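Local coordinates for peptidoglycan D,D-transpeptidase FtsI (PDB 6SYN), which probably cross-links peptidoglycan peptides in the periplasm as a class B penicillin-binding protein, a D,D-transpeptidase that is a target of beta-lactam antibiotics, at residues V189-N194 against A219-S225; M120-I124 against L179-E183; T261-V267 against L312-M316. One frame throughout, in Å; residues are numbered along the deposited sequence.

Interaction 1: V189-N194 against A219-S225; sequences VYRELN and AMANSPS
The axes of helix 189-194 and strand 219-223 point the same way, inclined by 25° (signed crossing angle -25°), 7.8 Å apart at closest; a loop follows the strand, with a cis peptide bond before Pro-224. CA pairs Tyr-190/Ala-221 (5.1 Å) and Asn-194/Ser-223 (5.0 Å) set the register. Among apolar side chains, Val-189 (chi1 t) puts CG2 3.5 Å from Ala-219 CB and CG1 3.8 Å from Ala-221 CB; Tyr-190 CB lies 3.7 Å from the same Ala-221 CB, and Leu-193 CD2 (t, p) 4.1 Å from it. Alternation of the strand explains this: Ala-219, Ala-221 and Ser-223 point at the helix, Met-220 and Asn-222 away. This is helix-on-sheet packing in the transpeptidase fold, helix 183-199 covering outermost strand 217-223 of the five-stranded antiparallel sheet beside helix 492-505. Van der Waals contacts with the strand backbone put Leu-193 CD2 3.5 Å from Ala-221 O and 3.7 Å from Asn-222 CA, and the Tyr-190 ring edge (chi1 t), at CE1, 3.4 Å from Asn-222 O. Asn-194 ND2 donates a very short hydrogen bond to Ser-223 OG, 2.5 Å at 121°. Tyr-190 OH hydrogen-bonds Gln-118 NE2, and Ser-225 OG hydrogen-bonds Gln-118 O.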
ATOM      1  N   VAL A 189      -5.005   9.522  -3.083  1.00 10.15           N
ATOM      2  CA  VAL A 189      -4.373   8.200  -3.351  1.00 10.38           C
ATOM      3  C   VAL A 189      -5.470   7.128  -3.339  1.00 10.64           C
ATOM      4  O   VAL A 189      -5.668   6.486  -4.383  1.00 10.75           O
ATOM      5  CB  VAL A 189      -3.244   7.892  -2.350  1.00 10.29           C
ATOM      6  CG1 VAL A 189      -2.850   6.424  -2.376  1.00 10.30           C
ATOM      7  CG2 VAL A 189      -2.026   8.767  -2.603  1.00 10.23           C
ATOM      8  N   TYR A 190      -6.166   6.949  -2.215  1.00 11.00           N
ATOM      9  CA  TYR A 190      -7.141   5.845  -2.026  1.00 11.21           C
ATOM     10  C   TYR A 190      -8.231   5.913  -3.103  1.00 11.69           C
ATOM     11  O   TYR A 190      -8.624   4.849  -3.612  1.00 12.16           O
ATOM     12  CB  TYR A 190      -7.774   5.868  -0.634  1.00 11.14           C
ATOM     13  CG  TYR A 190      -8.945   4.926  -0.516  1.00 11.03           C
ATOM     14  CD1 TYR A 190      -8.758   3.577  -0.258  1.00 10.95           C
ATOM     15  CD2 TYR A 190     -10.239   5.374  -0.733  1.00 10.88           C
ATOM     16  CE1 TYR A 190      -9.831   2.705  -0.183  1.00 10.95           C
ATOM     17  CE2 TYR A 190     -11.322   4.516  -0.659  1.00 10.85           C
ATOM     18  CZ  TYR A 190     -11.118   3.177  -0.381  1.00 10.88           C
ATOM     19  OH  TYR A 190     -12.188   2.337  -0.307  1.00 10.82           O
ATOM     20  N   ARG A 191      -8.715   7.113  -3.429  1.00 12.01           N
ATOM     21  CA  ARG A 191      -9.864   7.313  -4.354  1.00 12.41           C
ATOM     22  C   ARG A 191      -9.475   6.853  -5.763  1.00 12.18           C
ATOM     23  O   ARG A 191     -10.319   6.233  -6.441  1.00 12.15           O
ATOM     24  CB  ARG A 191     -10.311   8.777  -4.331  1.00 13.13           C
ATOM     25  CG  ARG A 191     -11.160   9.208  -5.518  1.00 13.74           C
ATOM     26  CD  ARG A 191     -11.788  10.565  -5.263  1.00 14.40           C
ATOM     27  NE  ARG A 191     -10.854  11.696  -5.203  1.00 15.09           N
ATOM     28  CZ  ARG A 191     -10.260  12.181  -4.101  1.00 15.23           C
ATOM     29  NH1 ARG A 191      -9.466  13.237  -4.196  1.00 15.31           N
ATOM     30  NH2 ARG A 191     -10.446  11.625  -2.915  1.00 15.20           N
ATOM     31  N   GLU A 192      -8.252   7.152  -6.197  1.00 11.84           N
ATOM     32  CA  GLU A 192      -7.747   6.755  -7.537  1.00 11.59           C
ATOM     33  C   GLU A 192      -7.544   5.236  -7.561  1.00 11.57           C
ATOM     34  O   GLU A 192      -7.888   4.612  -8.582  1.00 11.48           O
ATOM     35  CB  GLU A 192      -6.472   7.534  -7.867  1.00 11.33           C
ATOM     36  CG  GLU A 192      -6.714   9.024  -8.017  1.00 11.17           C
ATOM     37  CD  GLU A 192      -7.696   9.391  -9.115  1.00 10.95           C
ATOM     38  OE1 GLU A 192      -7.777   8.647 -10.103  1.00 10.74           O
ATOM     39  OE2 GLU A 192      -8.378  10.416  -8.974  1.00 10.96           O
ATOM     40  N   LEU A 193      -7.032   4.673  -6.463  1.00 11.71           N
ATOM     41  CA  LEU A 193      -6.691   3.232  -6.333  1.00 11.93           C
ATOM     42  C   LEU A 193      -7.977   2.401  -6.343  1.00 12.12           C
ATOM     43  O   LEU A 193      -8.114   1.519  -7.209  1.00 12.02           O
ATOM     44  CB  LEU A 193      -5.925   3.027  -5.022  1.00 11.91           C
ATOM     45  CG  LEU A 193      -5.547   1.583  -4.706  1.00 11.82           C
ATOM     46  CD1 LEU A 193      -4.451   1.103  -5.648  1.00 11.88           C
ATOM     47  CD2 LEU A 193      -5.118   1.440  -3.253  1.00 11.68           C
ATOM     48  N   ASN A 194      -8.871   2.692  -5.394  1.00 12.44           N
ATOM     49  CA  ASN A 194     -10.163   1.991  -5.177  1.00 12.61           C
ATOM     50  C   ASN A 194     -10.928   1.918  -6.499  1.00 12.74           C
ATOM     51  O   ASN A 194     -11.288   0.802  -6.907  1.00 12.81           O
ATOM     52  CB  ASN A 194     -10.993   2.689  -4.103  1.00 12.73           C
ATOM     53  CG  ASN A 194     -12.062   1.789  -3.534  1.00 12.89           C
ATOM     54  OD1 ASN A 194     -13.231   2.163  -3.481  1.00 13.23           O
ATOM     55  ND2 ASN A 194     -11.669   0.601  -3.112  1.00 12.93           N
ATOM     56  N   ALA A 219       1.136   8.811   2.237  1.00  9.84           N
ATOM     57  CA  ALA A 219      -0.096   8.077   1.874  1.00  9.87           C
ATOM     58  C   ALA A 219       0.196   6.577   1.799  1.00  9.99           C
ATOM     59  O   ALA A 219       1.269   6.209   1.296  1.00  9.98           O
ATOM     60  CB  ALA A 219      -0.636   8.610   0.572  1.00  9.81           C
ATOM     61  N   MET A 220      -0.742   5.757   2.280  1.00 10.23           N
ATOM     62  CA  MET A 220      -0.673   4.273   2.254  1.00 10.48           C
ATOM     63  C   MET A 220      -2.103   3.715   2.219  1.00 10.48           C
ATOM     64  O   MET A 220      -2.740   3.632   3.292  1.00 10.59           O
ATOM     65  CB  MET A 220       0.066   3.754   3.490  1.00 10.84           C
ATOM     66  CG  MET A 220       0.371   2.271   3.450  1.00 11.12           C
ATOM     67  SD  MET A 220       0.973   1.688   5.051  1.00 11.62           S
ATOM     68  CE  MET A 220       2.739   1.671   4.758  1.00 11.60           C
ATOM     69  N   ALA A 221      -2.589   3.353   1.028  1.00 10.32           N
ATOM     70  CA  ALA A 221      -3.985   2.929   0.786  1.00 10.20           C
ATOM     71  C   ALA A 221      -4.023   1.534   0.158  1.00 10.17           C
ATOM     72  O   ALA A 221      -3.048   1.137  -0.504  1.00 10.05           O
ATOM     73  CB  ALA A 221      -4.684   3.938  -0.085  1.00 10.19           C
ATOM     74  N   ASN A 222      -5.127   0.822   0.390  1.00 10.32           N
ATOM     75  CA  ASN A 222      -5.409  -0.531  -0.153  1.00 10.36           C
ATOM     76  C   ASN A 222      -6.869  -0.579  -0.602  1.00 10.47           C
ATOM     77  O   ASN A 222      -7.724   0.036   0.063  1.00 10.43           O
ATOM     78  CB  ASN A 222      -5.156  -1.636   0.873  1.00 10.34           C
ATOM     79  CG  ASN A 222      -3.826  -1.493   1.583  1.00 10.41           C
ATOM     80  OD1 ASN A 222      -2.782  -1.830   1.024  1.00 10.35           O
ATOM     81  ND2 ASN A 222      -3.856  -0.997   2.812  1.00 10.21           N
ATOM     82  N   SER A 223      -7.126  -1.270  -1.705  1.00 10.68           N
ATOM     83  CA  SER A 223      -8.482  -1.667  -2.151  1.00 10.91           C
ATOM     84  C   SER A 223      -8.466  -3.173  -2.385  1.00 11.18           C
ATOM     85  O   SER A 223      -7.575  -3.662  -3.073  1.00 11.16           O
ATOM     86  CB  SER A 223      -8.887  -0.909  -3.382  1.00 10.89           C
ATOM     87  OG  SER A 223     -10.201  -1.264  -3.782  1.00 10.79           O
ATOM     88  N   PRO A 224      -9.422  -3.953  -1.826  1.00 11.51           N
ATOM     89  CA  PRO A 224     -10.556  -3.416  -1.065  1.00 11.67           C
ATOM     90  C   PRO A 224     -10.238  -2.942   0.361  1.00 11.90           C
ATOM     91  O   PRO A 224      -9.262  -3.391   0.942  1.00 11.88           O
ATOM     92  CB  PRO A 224     -11.494  -4.624  -0.979  1.00 11.59           C
ATOM     93  CG  PRO A 224     -10.548  -5.800  -0.938  1.00 11.55           C
ATOM     94  CD  PRO A 224      -9.457  -5.421  -1.917  1.00 11.53           C
ATOM     95  N   SER A 225     -11.073  -2.046   0.886  1.00 12.17           N
ATOM     96  CA  SER A 225     -10.981  -1.542   2.277  1.00 12.56           C
ATOM     97  C   SER A 225     -12.171  -2.080   3.070  1.00 13.10           C
ATOM     98  O   SER A 225     -12.719  -3.126   2.665  1.00 13.83           O
ATOM     99  CB  SER A 225     -10.902  -0.042   2.320  1.00 12.60           C
ATOM    100  OG  SER A 225     -10.337   0.393   3.552  1.00 12.55           O
TER

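Interaction 2: M120-I124 against L179-E183; sequences MAHII and LSVDE
Here a short helix, 121-124, packs against the loop that joins strand 177-178 to helix 183-199, at the junction of the N-terminal region and the transpeptidase domain. The backbones stay well apart, with CA pairs Met-120/Glu-183 at 7.9 Å, Ile-123/Val-181 at 9.1 Å and Ile-124/Leu-179 at 9.6 Å, so side chains fill the gap; no hydrogen bond crosses it. Leu-179 opens the loop in an extended conformation (-75/162), its backbone hydrogen-bonded to that of Ser-20. From its m,t rotamer, CD1 lies 3.7 Å from Ile-124 CD1, 4.1 Å from Ile-123 CG2 and 4.3 Å from Met-120 CE, a small cluster that Leu-27 of strand 26-38 also lines. Ser-180 turns the chain (-80/-18) and directs OG to Val-217 O and Ser-390 O, both within hydrogen-bonding reach of the one hydroxyl, which takes it off this interface. Val-181 returns to extended angles (-71/153) and points back at the helix: with chi1 t, CG2 is 3.7 Å from Ile-123 CD1 (Ile-123 is m,t) and CG1 is 3.8 Å from Met-120 CE. Asp-182 points away. It is the N-cap of helix 183-199, where its side chain caps a backbone N of the first turn, and OD2 makes a salt bridge with Arg-184. Glu-183 enters helical geometry (-65/-43), its N hydrogen-bonded to Asp-21 OD2. Its CA-to-CB bond points sideways, but chi1 t and chi2 p swing the carboxylate over Met-120 (chi1 and chi2 both m), leaving Glu-183 OE1 4.0 Å from Met-120 CG.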
ATOM      1  N   MET A 120      -8.514   5.829   5.559  1.00 12.77           N
ATOM      2  CA  MET A 120      -7.347   5.599   6.460  1.00 12.95           C
ATOM      3  C   MET A 120      -7.444   4.212   7.113  1.00 12.94           C
ATOM      4  O   MET A 120      -6.504   3.853   7.841  1.00 12.84           O
ATOM      5  CB  MET A 120      -7.280   6.630   7.595  1.00 13.18           C
ATOM      6  CG  MET A 120      -7.139   8.085   7.165  1.00 13.58           C
ATOM      7  SD  MET A 120      -5.458   8.655   6.750  1.00 14.17           S
ATOM      8  CE  MET A 120      -4.435   7.661   7.835  1.00 14.28           C
ATOM      9  N   ALA A 121      -8.539   3.474   6.895  1.00 13.08           N
ATOM     10  CA  ALA A 121      -8.936   2.305   7.720  1.00 13.12           C
ATOM     11  C   ALA A 121      -7.717   1.420   8.012  1.00 13.19           C
ATOM     12  O   ALA A 121      -7.491   1.089   9.183  1.00 13.19           O
ATOM     13  CB  ALA A 121     -10.032   1.525   7.041  1.00 13.06           C
ATOM     14  N   HIS A 122      -6.954   1.062   6.981  1.00 13.42           N
ATOM     15  CA  HIS A 122      -5.826   0.099   7.072  1.00 13.62           C
ATOM     16  C   HIS A 122      -4.699   0.675   7.943  1.00 13.44           C
ATOM     17  O   HIS A 122      -4.141  -0.097   8.744  1.00 14.01           O
ATOM     18  CB  HIS A 122      -5.378  -0.313   5.665  1.00 14.02           C
ATOM     19  CG  HIS A 122      -6.375  -1.184   4.979  1.00 14.43           C
ATOM     20  ND1 HIS A 122      -6.557  -2.514   5.333  1.00 14.61           N
ATOM     21  CD2 HIS A 122      -7.259  -0.927   3.991  1.00 14.58           C
ATOM     22  CE1 HIS A 122      -7.501  -3.038   4.579  1.00 14.83           C
ATOM     23  NE2 HIS A 122      -7.951  -2.083   3.748  1.00 14.74           N
ATOM     24  N   ILE A 123      -4.400   1.973   7.817  1.00 12.92           N
ATOM     25  CA  ILE A 123      -3.330   2.684   8.588  1.00 12.70           C
ATOM     26  C   ILE A 123      -3.718   2.753  10.072  1.00 12.30           C
ATOM     27  O   ILE A 123      -2.894   2.394  10.924  1.00 12.06           O
ATOM     28  CB  ILE A 123      -3.094   4.105   8.035  1.00 12.70           C
ATOM     29  CG1 ILE A 123      -2.712   4.082   6.553  1.00 12.80           C
ATOM     30  CG2 ILE A 123      -2.068   4.847   8.886  1.00 12.72           C
ATOM     31  CD1 ILE A 123      -2.132   5.380   6.033  1.00 12.87           C
ATOM     32  N   ILE A 124      -4.919   3.255  10.354  1.00 12.04           N
ATOM     33  CA  ILE A 124      -5.420   3.545  11.728  1.00 11.95           C
ATOM     34  C   ILE A 124      -5.796   2.221  12.390  1.00 12.00           C
ATOM     35  O   ILE A 124      -5.292   1.946  13.491  1.00 12.03           O
ATOM     36  CB  ILE A 124      -6.621   4.511  11.689  1.00 11.74           C
ATOM     37  CG1 ILE A 124      -6.320   5.786  10.893  1.00 11.68           C
ATOM     38  CG2 ILE A 124      -7.095   4.824  13.099  1.00 11.79           C
ATOM     39  CD1 ILE A 124      -5.282   6.690  11.517  1.00 11.61           C
ATOM     40  N   LEU A 179       0.497  11.515  13.059  1.00 12.53           N
ATOM     41  CA  LEU A 179       1.003  10.631  11.974  1.00 12.34           C
ATOM     42  C   LEU A 179       1.764  11.476  10.945  1.00 12.18           C
ATOM     43  O   LEU A 179       1.590  12.714  10.923  1.00 11.94           O
ATOM     44  CB  LEU A 179      -0.154   9.877  11.308  1.00 12.34           C
ATOM     45  CG  LEU A 179      -0.919   8.878  12.177  1.00 12.47           C
ATOM     46  CD1 LEU A 179      -1.922   8.109  11.334  1.00 12.51           C
ATOM     47  CD2 LEU A 179       0.008   7.902  12.888  1.00 12.51           C
ATOM     48  N   SER A 180       2.577  10.808  10.126  1.00 12.05           N
ATOM     49  CA  SER A 180       3.334  11.388   8.986  1.00 12.03           C
ATOM     50  C   SER A 180       2.414  11.556   7.765  1.00 11.85           C
ATOM     51  O   SER A 180       2.775  12.321   6.861  1.00 11.65           O
ATOM     52  CB  SER A 180       4.509  10.515   8.655  1.00 11.98           C
ATOM     53  OG  SER A 180       4.066   9.314   8.047  1.00 12.08           O
ATOM     54  N   VAL A 181       1.271  10.861   7.748  1.00 11.75           N
ATOM     55  CA  VAL A 181       0.309  10.796   6.606  1.00 11.81           C
ATOM     56  C   VAL A 181      -0.415  12.143   6.455  1.00 11.76           C
ATOM     57  O   VAL A 181      -0.530  12.872   7.457  1.00 11.89           O
ATOM     58  CB  VAL A 181      -0.669   9.625   6.822  1.00 11.94           C
ATOM     59  CG1 VAL A 181      -1.873   9.669   5.893  1.00 12.18           C
ATOM     60  CG2 VAL A 181       0.046   8.292   6.703  1.00 11.94           C
ATOM     61  N   ASP A 182      -0.871  12.466   5.240  1.00 11.68           N
ATOM     62  CA  ASP A 182      -1.689  13.675   4.937  1.00 11.74           C
ATOM     63  C   ASP A 182      -3.065  13.185   4.465  1.00 11.72           C
ATOM     64  O   ASP A 182      -3.093  12.344   3.544  1.00 11.69           O
ATOM     65  CB  ASP A 182      -0.970  14.585   3.932  1.00 11.72           C
ATOM     66  CG  ASP A 182      -1.669  15.907   3.647  1.00 11.87           C
ATOM     67  OD1 ASP A 182      -2.910  15.948   3.733  1.00 11.91           O
ATOM     68  OD2 ASP A 182      -0.965  16.895   3.340  1.00 12.02           O
ATOM     69  N   GLU A 183      -4.150  13.658   5.096  1.00 11.76           N
ATOM     70  CA  GLU A 183      -5.540  13.170   4.852  1.00 11.97           C
ATOM     71  C   GLU A 183      -5.953  13.501   3.410  1.00 11.62           C
ATOM     72  O   GLU A 183      -6.562  12.622   2.769  1.00 11.35           O
ATOM     73  CB  GLU A 183      -6.527  13.737   5.882  1.00 12.46           C
ATOM     74  CG  GLU A 183      -7.965  13.867   5.382  1.00 12.98           C
ATOM     75  CD  GLU A 183      -8.652  12.559   5.020  1.00 13.53           C
ATOM     76  OE1 GLU A 183      -8.175  11.511   5.485  1.00 14.65           O
ATOM     77  OE2 GLU A 183      -9.657  12.584   4.271  1.00 13.80           O
TER

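Interaction 3: T261-V267 against L312-M316; sequences TALQHGV and LALAM
Two helices of the penicillin-binding transpeptidase domain meet here at their C-terminal ends, the first closed by a Schellman motif. Lys-255 and Asn-306 begin the two helices, and Ser-252 and Ser-304 lie just before them; all four line the CB9 pocket, consistent with the SxxK and SxN motifs of the family. The contact itself lies farther off, the Leu-312 side chain about 14 Å from the ligand. CA register is Ala-262/Leu-312 at 6.1 Å and Val-267/Ala-315 at 6.6 Å. Thr-261 places CG2 3.7 Å from SD of Met-316, while its OG1 is hydrogen-bonded to Met-257 O. Ala-262 CB packs 4.1 Å from Leu-312 CD2 and 4.1 Å from Met-316 CE. His-265 (chi1 m) receives Met-316 SD over one ring face, 3.9 Å from the centroid and 26° off the normal: a Met-aromatic contact, in which Met-316 reaches the ring from an extended backbone (-141/159) with an m,t,m rotamer. Gly-266 adopts positive phi (64/21), and the defining hydrogen bonds follow, Gly-266 N to Leu-263 O at 3.0 Å and Val-267 N to Ala-262 O at 2.9 Å. This reversal turns Val-267 (chi1 t) toward the partner. Its CG1 is 3.6 Å from Ala-315 CB, and its CG2 lies 3.5 Å from Met-316 CG and 3.4 Å from Ala-315 O.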
ATOM      1  N   THR A 261      23.882  -0.646 -11.345  1.00 11.76           N
ATOM      2  CA  THR A 261      24.981  -1.596 -11.033  1.00 11.74           C
ATOM      3  C   THR A 261      25.937  -1.678 -12.230  1.00 11.57           C
ATOM      4  O   THR A 261      27.152  -1.535 -12.023  1.00 11.37           O
ATOM      5  CB  THR A 261      24.426  -2.972 -10.642  1.00 11.77           C
ATOM      6  OG1 THR A 261      23.427  -2.770  -9.643  1.00 11.89           O
ATOM      7  CG2 THR A 261      25.483  -3.909 -10.100  1.00 11.76           C
ATOM      8  N   ALA A 262      25.399  -1.898 -13.432  1.00 11.63           N
ATOM      9  CA  ALA A 262      26.163  -2.125 -14.682  1.00 11.66           C
ATOM     10  C   ALA A 262      27.004  -0.888 -15.021  1.00 11.68           C
ATOM     11  O   ALA A 262      28.147  -1.063 -15.475  1.00 11.60           O
ATOM     12  CB  ALA A 262      25.219  -2.482 -15.804  1.00 11.67           C
ATOM     13  N   LEU A 263      26.460   0.313 -14.811  1.00 11.85           N
ATOM     14  CA  LEU A 263      27.198   1.593 -14.990  1.00 12.22           C
ATOM     15  C   LEU A 263      28.392   1.635 -14.023  1.00 12.62           C
ATOM     16  O   LEU A 263      29.523   1.854 -14.502  1.00 12.75           O
ATOM     17  CB  LEU A 263      26.239   2.771 -14.777  1.00 12.13           C
ATOM     18  CG  LEU A 263      25.196   2.983 -15.877  1.00 11.98           C
ATOM     19  CD1 LEU A 263      24.168   4.028 -15.474  1.00 11.92           C
ATOM     20  CD2 LEU A 263      25.853   3.385 -17.183  1.00 12.10           C
ATOM     21  N   GLN A 264      28.165   1.395 -12.725  1.00 13.10           N
ATOM     22  CA  GLN A 264      29.222   1.425 -11.675  1.00 13.56           C
ATOM     23  C   GLN A 264      30.306   0.385 -11.977  1.00 13.72           C
ATOM     24  O   GLN A 264      31.487   0.707 -11.785  1.00 14.18           O
ATOM     25  CB  GLN A 264      28.650   1.145 -10.286  1.00 13.86           C
ATOM     26  CG  GLN A 264      29.705   1.189  -9.191  1.00 14.05           C
ATOM     27  CD  GLN A 264      29.129   1.650  -7.876  1.00 14.40           C
ATOM     28  OE1 GLN A 264      29.195   2.829  -7.531  1.00 14.81           O
ATOM     29  NE2 GLN A 264      28.543   0.720  -7.139  1.00 14.73           N
ATOM     30  N   HIS A 265      29.916  -0.818 -12.406  1.00 13.79           N
ATOM     31  CA  HIS A 265      30.834  -1.953 -12.700  1.00 13.72           C
ATOM     32  C   HIS A 265      31.550  -1.733 -14.039  1.00 13.74           C
ATOM     33  O   HIS A 265      32.350  -2.604 -14.415  1.00 13.88           O
ATOM     34  CB  HIS A 265      30.067  -3.283 -12.679  1.00 13.76           C
ATOM     35  CG  HIS A 265      29.842  -3.840 -11.313  1.00 13.72           C
ATOM     36  ND1 HIS A 265      30.352  -5.062 -10.925  1.00 13.76           N
ATOM     37  CD2 HIS A 265      29.166  -3.358 -10.247  1.00 13.70           C
ATOM     38  CE1 HIS A 265      29.994  -5.313  -9.680  1.00 13.72           C
ATOM     39  NE2 HIS A 265      29.266  -4.284  -9.242  1.00 13.70           N
ATOM     40  N   GLY A 266      31.260  -0.631 -14.739  1.00 13.83           N
ATOM     41  CA  GLY A 266      31.884  -0.269 -16.027  1.00 13.98           C
ATOM     42  C   GLY A 266      31.562  -1.273 -17.123  1.00 14.22           C
ATOM     43  O   GLY A 266      32.301  -1.313 -18.124  1.00 14.34           O
ATOM     44  N   VAL A 267      30.490  -2.049 -16.953  1.00 14.38           N
ATOM     45  CA  VAL A 267      30.021  -3.077 -17.929  1.00 14.55           C
ATOM     46  C   VAL A 267      29.519  -2.361 -19.192  1.00 14.74           C
ATOM     47  O   VAL A 267      29.708  -2.907 -20.303  1.00 14.51           O
ATOM     48  CB  VAL A 267      28.941  -3.965 -17.283  1.00 14.62           C
ATOM     49  CG1 VAL A 267      28.064  -4.675 -18.304  1.00 14.79           C
ATOM     50  CG2 VAL A 267      29.559  -4.964 -16.322  1.00 14.64           C
ATOM     51  N   LEU A 312      23.130  -7.545 -18.928  1.00 10.30           N
ATOM     52  CA  LEU A 312      23.828  -6.652 -17.956  1.00 10.26           C
ATOM     53  C   LEU A 312      24.143  -7.432 -16.672  1.00 10.12           C
ATOM     54  O   LEU A 312      25.292  -7.354 -16.200  1.00 10.14           O
ATOM     55  CB  LEU A 312      22.966  -5.418 -17.662  1.00 10.30           C
ATOM     56  CG  LEU A 312      22.741  -4.455 -18.831  1.00 10.29           C
ATOM     57  CD1 LEU A 312      21.896  -3.263 -18.395  1.00 10.26           C
ATOM     58  CD2 LEU A 312      24.059  -3.981 -19.432  1.00 10.28           C
ATOM     59  N   ALA A 313      23.158  -8.155 -16.134  1.00 10.06           N
ATOM     60  CA  ALA A 313      23.309  -9.084 -14.989  1.00  9.98           C
ATOM     61  C   ALA A 313      24.472 -10.052 -15.237  1.00 10.04           C
ATOM     62  O   ALA A 313      25.336 -10.157 -14.349  1.00 10.14           O
ATOM     63  CB  ALA A 313      22.028  -9.842 -14.768  1.00  9.91           C
ATOM     64  N   LEU A 314      24.485 -10.728 -16.394  1.00 10.04           N
ATOM     65  CA  LEU A 314      25.390 -11.878 -16.678  1.00 10.04           C
ATOM     66  C   LEU A 314      26.789 -11.394 -17.094  1.00  9.99           C
ATOM     67  O   LEU A 314      27.694 -12.244 -17.155  1.00 10.02           O
ATOM     68  CB  LEU A 314      24.762 -12.779 -17.751  1.00 10.10           C
ATOM     69  CG  LEU A 314      23.635 -13.690 -17.260  1.00 10.18           C
ATOM     70  CD1 LEU A 314      22.824 -14.244 -18.423  1.00 10.23           C
ATOM     71  CD2 LEU A 314      24.176 -14.830 -16.412  1.00 10.23           C
ATOM     72  N   ALA A 315      26.985 -10.092 -17.343  1.00  9.85           N
ATOM     73  CA  ALA A 315      28.330  -9.486 -17.507  1.00  9.73           C
ATOM     74  C   ALA A 315      28.883  -9.091 -16.130  1.00  9.69           C
ATOM     75  O   ALA A 315      29.900  -8.368 -16.084  1.00  9.64           O
ATOM     76  CB  ALA A 315      28.282  -8.308 -18.454  1.00  9.63           C
ATOM     77  N   MET A 316      28.246  -9.550 -15.046  1.00  9.64           N
ATOM     78  CA  MET A 316      28.664  -9.248 -13.650  1.00  9.70           C
ATOM     79  C   MET A 316      28.502 -10.488 -12.778  1.00  9.63           C
ATOM     80  O   MET A 316      27.749 -11.392 -13.128  1.00  9.50           O
ATOM     81  CB  MET A 316      27.824  -8.106 -13.069  1.00  9.82           C
ATOM     82  CG  MET A 316      27.965  -6.812 -13.842  1.00  9.90           C
ATOM     83  SD  MET A 316      27.174  -5.399 -13.032  1.00  9.94           S
ATOM     84  CE  MET A 316      25.449  -5.771 -13.341  1.00  9.77           C
TER

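The three contacts follow one another along the chain; none nests within or crosses another. Interaction 2 comes first, closing the 54 residues between 120-124 and 179-183, part of which is not modelled. Helix 183-199 starts where it ends and soon supplies 189-194; interaction 1 then closes the 24-residue connection through strand 204-211. These two adjoin, with centres about 11 Å apart: Met-220 O lies 3.3 Å from Ile-123 CG1, and Pro-224 O receives a weak hydrogen bond from His-122 NE2, so helix 121-124 bridges the N-terminal region and the edge of the transpeptidase sheet. Interaction 3 closes a later 44-residue excursion between two helices, its centre about 37 and 40 Å from those of interactions 1 and 2.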